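Local coordinates for CysE, serine acetyltransferase (Brucella abortus, PDB 4HZD), which probably transfers an acetyl group from acetyl-coenzyme A to L-serine, making the O-acetylserine used in cysteine biosynthesis, at residues A54-I59 / P85-V90; S144-S147 / Q151-I154. All coordinates share one frame; numbering follows the deposited sequence.

Contact 1 precedes contact 2 in the sequence; their centres are about 19 Å apart, and their nearest atoms, about 8 Å apart, do not meet. Contact 1 joins helices 51-63 and 87-101 inside the α-helical N-terminal region. Contact 2 lies where helix 136-149, the last helix, gives way to strand 152-154, the first strand of the left-handed β-helix that carries the coenzyme A pocket. Helix 116-132 links the two, since it receives I59 and V90 from the segments of contact 1 and S146, T152 and I154 from those of contact 2. The pair thus runs from helical core to domain junction.

Contact 1 (A54-I59 / P85-V90); sequences AVMHRI and PEWSHV
The six-membered ring of W87 reaches between V55 and M56, which lie on opposite sides of its plane, and both meet it obliquely near its outer rim. On one side V55 brings CG1 to 3.9 Å from CZ2 of W87. On the other, CG of M56 sits 3.5 Å from CH2 of W87, a close carbon-carbon approach. This is helix-helix packing within the α-helical N-terminal region of serine acetyltransferase: helix 51-63 presents two consecutive residues, and the N-terminal part of helix 87-101 answers them with a single indole. The backbones stay well apart, with the CA atoms of V55 and S88, the nearest pair, at 10.3 Å, and it is the length of the tryptophan that spans the gap. With CG anti to the backbone N (chi1 -175°), the indole extends across that gap and its six-membered ring reaches V55 and M56.

A further aromatic, F77 of helix 70-83, meets the W87 ring with the planes inclined at about 25° and also touches M56 and I59. The pyrrole N-H is satisfied at NE1 by OE1 of Q122 on helix 116-132, so the indole is gripped by a hydrogen bond on its polar side as well as by carbon contacts at its far end, and its rotation should be well fixed.

The sulfur of M56 makes an oblique Met-aromatic contact. SD stands 5.0 Å from the centroid of the W87 six-membered ring, 68° off the normal, and the ring atom it comes nearest is CZ3 of W87, at 3.8 Å from SD.

Contact 2 (S144-S147 / Q151-I154); sequences SRSS and QTDI
Two side-chain pairs, S146 with T152 and S147 with D153, bridge the end of a helix and the start of a strand. The T152 and D153 CB atoms leave the strand in opposite directions, so the pairs form on its two sides. In the first, OG1 of T152 donates a hydrogen bond to OG of S146 over 2.8 Å. The threonine chi1 of 50° tucks OG1 in close to both the backbone N and C, from where it meets OG of S146. Both residues also pack on A120 of helix 116-132, which makes this a buried, hydroxyl-to-hydroxyl link.

In the second pair the serine hydroxyl lies against aliphatic carbon, with OG of S147 3.6 Å from CB of D153, while a water joins the polar ends: it accepts from OG of S147 at 2.6 Å and donates to OD2 of D153 at 2.8 Å. Both pairs lie at the passage from helix 136-149 into the left-handed β-helix, whose first strand is 152-154. Q151, the first residue to depart from helical backbone angles, turns the chain with a positive phi of 58°, and its CA makes a bent CA-H...O contact with O of S147, 3.0 Å away.

The same atoms face another subunit: OG of S147 also forms a hydrogen bond with NZ of K116 of a neighbouring subunit, and OD2 of D153 forms one with ND1 of H168 of that subunit, a residue that lines a coenzyme A pocket. With OD1 of D153 taken by NE2 of Q143, the carboxylate is held at both oxygens and probably helps to orient the H168 imidazole.

Contact 1 (A54-I59 / P85-V90)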
# COMPACT_ATOMS: atom_id res chain seq x y z
N ALA A 54 3.37 -20.02 -10.16
CA ALA A 54 2.39 -19.83 -9.08
C ALA A 54 3.03 -19.74 -7.66
O ALA A 54 2.60 -18.88 -6.85
CB ALA A 54 1.36 -20.96 -9.09
N VAL A 55 3.95 -20.67 -7.36
CA VAL A 55 4.65 -20.77 -6.05
C VAL A 55 5.51 -19.52 -5.87
O VAL A 55 5.40 -18.84 -4.82
CB VAL A 55 5.53 -22.10 -5.93
CG1 VAL A 55 6.47 -22.12 -4.71
CG2 VAL A 55 4.64 -23.34 -5.87
N MET A 56 6.29 -19.18 -6.88
CA MET A 56 7.10 -17.93 -6.81
C MET A 56 6.24 -16.70 -6.59
O MET A 56 6.60 -15.84 -5.76
CB MET A 56 7.96 -17.73 -8.07
CG MET A 56 8.97 -18.85 -8.23
SD MET A 56 10.07 -18.73 -9.65
CE MET A 56 8.96 -18.22 -10.94
N HIS A 57 5.12 -16.61 -7.32
CA HIS A 57 4.20 -15.51 -7.15
C HIS A 57 3.58 -15.46 -5.76
O HIS A 57 3.60 -14.41 -5.12
CB HIS A 57 3.11 -15.53 -8.20
CG HIS A 57 2.05 -14.48 -8.00
ND1 HIS A 57 2.03 -13.33 -8.68
CD2 HIS A 57 0.95 -14.46 -7.17
CE1 HIS A 57 0.97 -12.59 -8.32
NE2 HIS A 57 0.31 -13.28 -7.38
N ARG A 58 3.00 -16.56 -5.30
CA ARG A 58 2.46 -16.61 -3.93
C ARG A 58 3.47 -16.14 -2.89
O ARG A 58 3.17 -15.27 -2.04
CB ARG A 58 2.00 -18.02 -3.57
CG ARG A 58 1.41 -18.12 -2.17
CD ARG A 58 -0.03 -17.59 -2.20
NE ARG A 58 -0.56 -17.18 -0.90
CZ ARG A 58 -0.68 -15.91 -0.50
NH1 ARG A 58 -0.23 -14.94 -1.26
NH2 ARG A 58 -1.23 -15.62 0.68
N ILE A 59 4.69 -16.68 -2.97
CA ILE A 59 5.67 -16.41 -1.96
C ILE A 59 6.15 -14.96 -2.05
O ILE A 59 6.28 -14.29 -1.03
CB ILE A 59 6.86 -17.38 -2.00
CG1 ILE A 59 6.38 -18.81 -1.68
CG2 ILE A 59 7.85 -16.98 -0.93
CD1 ILE A 59 7.47 -19.84 -1.84
N PRO A 85 17.45 -25.77 -11.99
CA PRO A 85 16.32 -26.48 -12.59
C PRO A 85 15.72 -27.56 -11.71
O PRO A 85 14.54 -27.89 -11.86
CB PRO A 85 16.92 -27.11 -13.88
CG PRO A 85 18.30 -26.60 -14.00
CD PRO A 85 18.72 -25.99 -12.71
N GLU A 86 16.52 -28.14 -10.82
CA GLU A 86 16.04 -29.18 -9.92
C GLU A 86 14.95 -28.65 -8.96
O GLU A 86 14.21 -29.43 -8.36
CB GLU A 86 17.20 -29.77 -9.10
CG GLU A 86 17.86 -28.74 -8.19
CD GLU A 86 19.06 -28.08 -8.86
OE1 GLU A 86 19.05 -27.82 -10.11
OE2 GLU A 86 20.05 -27.83 -8.13
N TRP A 87 14.85 -27.33 -8.82
CA TRP A 87 13.82 -26.76 -7.93
C TRP A 87 12.40 -27.17 -8.32
O TRP A 87 11.56 -27.38 -7.47
CB TRP A 87 13.99 -25.26 -7.76
CG TRP A 87 13.02 -24.70 -6.77
CD1 TRP A 87 12.88 -25.04 -5.43
CD2 TRP A 87 11.97 -23.71 -7.03
NE1 TRP A 87 11.87 -24.34 -4.85
CE2 TRP A 87 11.28 -23.51 -5.76
CE3 TRP A 87 11.57 -22.99 -8.15
CZ2 TRP A 87 10.20 -22.65 -5.65
CZ3 TRP A 87 10.48 -22.11 -8.03
CH2 TRP A 87 9.82 -21.93 -6.80
N SER A 88 12.15 -27.33 -9.62
CA SER A 88 10.88 -27.88 -10.13
C SER A 88 10.49 -29.21 -9.50
O SER A 88 9.34 -29.39 -9.13
CB SER A 88 10.94 -28.04 -11.65
OG SER A 88 10.93 -26.78 -12.28
N HIS A 89 11.42 -30.15 -9.41
CA HIS A 89 11.15 -31.42 -8.73
C HIS A 89 11.10 -31.28 -7.20
O HIS A 89 10.22 -31.87 -6.54
CB HIS A 89 12.19 -32.45 -9.15
CG HIS A 89 12.25 -33.66 -8.24
ND1 HIS A 89 11.36 -34.66 -8.30
CD2 HIS A 89 13.15 -34.00 -7.22
CE1 HIS A 89 11.66 -35.59 -7.37
NE2 HIS A 89 12.76 -35.19 -6.71
N VAL A 90 12.04 -30.50 -6.64
CA VAL A 90 12.12 -30.31 -5.18
C VAL A 90 10.78 -29.76 -4.66
O VAL A 90 10.22 -30.30 -3.69
CB VAL A 90 13.29 -29.40 -4.76
CG1 VAL A 90 13.22 -29.04 -3.29
CG2 VAL A 90 14.65 -30.02 -5.09

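Contact 2 (S144-S147 / Q151-I154)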
# COMPACT_ATOMS: atom_id res chain seq x y z
N SER A 144 15.31 -12.45 7.16
CA SER A 144 14.68 -11.48 8.05
C SER A 144 13.21 -11.39 7.79
O SER A 144 12.37 -11.40 8.74
CB SER A 144 15.33 -10.08 7.88
OG SER A 144 14.63 -9.13 8.66
N ARG A 145 12.85 -11.29 6.51
CA ARG A 145 11.44 -11.22 6.16
C ARG A 145 10.70 -12.54 6.48
O ARG A 145 9.56 -12.53 6.97
CB ARG A 145 11.30 -10.81 4.69
CG ARG A 145 9.89 -10.45 4.34
CD ARG A 145 9.53 -9.00 4.71
NE ARG A 145 8.19 -8.85 4.19
CZ ARG A 145 7.14 -8.40 4.86
NH1 ARG A 145 7.24 -7.97 6.11
NH2 ARG A 145 5.99 -8.37 4.23
N SER A 146 11.36 -13.67 6.24
CA SER A 146 10.75 -14.97 6.57
C SER A 146 10.57 -15.10 8.08
O SER A 146 9.50 -15.53 8.55
CB SER A 146 11.54 -16.15 5.98
OG SER A 146 11.03 -17.40 6.45
N SER A 147 11.58 -14.68 8.85
CA SER A 147 11.43 -14.72 10.31
C SER A 147 10.20 -13.93 10.75
O SER A 147 9.45 -14.36 11.63
CB SER A 147 12.67 -14.19 11.03
OG SER A 147 12.55 -14.46 12.42
N GLN A 151 7.50 -16.61 10.66
CA GLN A 151 8.03 -16.95 12.01
C GLN A 151 9.02 -18.10 11.99
O GLN A 151 9.13 -18.88 12.96
CB GLN A 151 6.88 -17.18 13.01
CG GLN A 151 6.02 -15.91 13.20
CD GLN A 151 5.01 -15.70 12.07
OE1 GLN A 151 4.26 -16.60 11.71
NE2 GLN A 151 4.97 -14.48 11.55
N THR A 152 9.74 -18.21 10.87
CA THR A 152 10.73 -19.27 10.64
C THR A 152 12.05 -18.55 10.44
O THR A 152 12.22 -17.81 9.45
CB THR A 152 10.39 -20.12 9.40
OG1 THR A 152 10.12 -19.26 8.31
CG2 THR A 152 9.10 -20.95 9.62
N ASP A 153 12.96 -18.70 11.39
CA ASP A 153 14.27 -18.04 11.33
C ASP A 153 15.28 -19.12 10.91
O ASP A 153 15.74 -19.94 11.72
CB ASP A 153 14.61 -17.36 12.67
CG ASP A 153 16.00 -16.81 12.71
OD1 ASP A 153 16.74 -17.15 11.77
OD2 ASP A 153 16.37 -16.04 13.65
N ILE A 154 15.57 -19.15 9.62
CA ILE A 154 16.48 -20.16 9.04
C ILE A 154 17.69 -19.44 8.47
O ILE A 154 17.56 -18.61 7.55
CB ILE A 154 15.77 -20.99 7.96
CG1 ILE A 154 14.45 -21.57 8.49
CG2 ILE A 154 16.69 -22.08 7.42
CD1 ILE A 154 13.54 -22.29 7.50
O HOH W 1 14.53 -13.96 14.04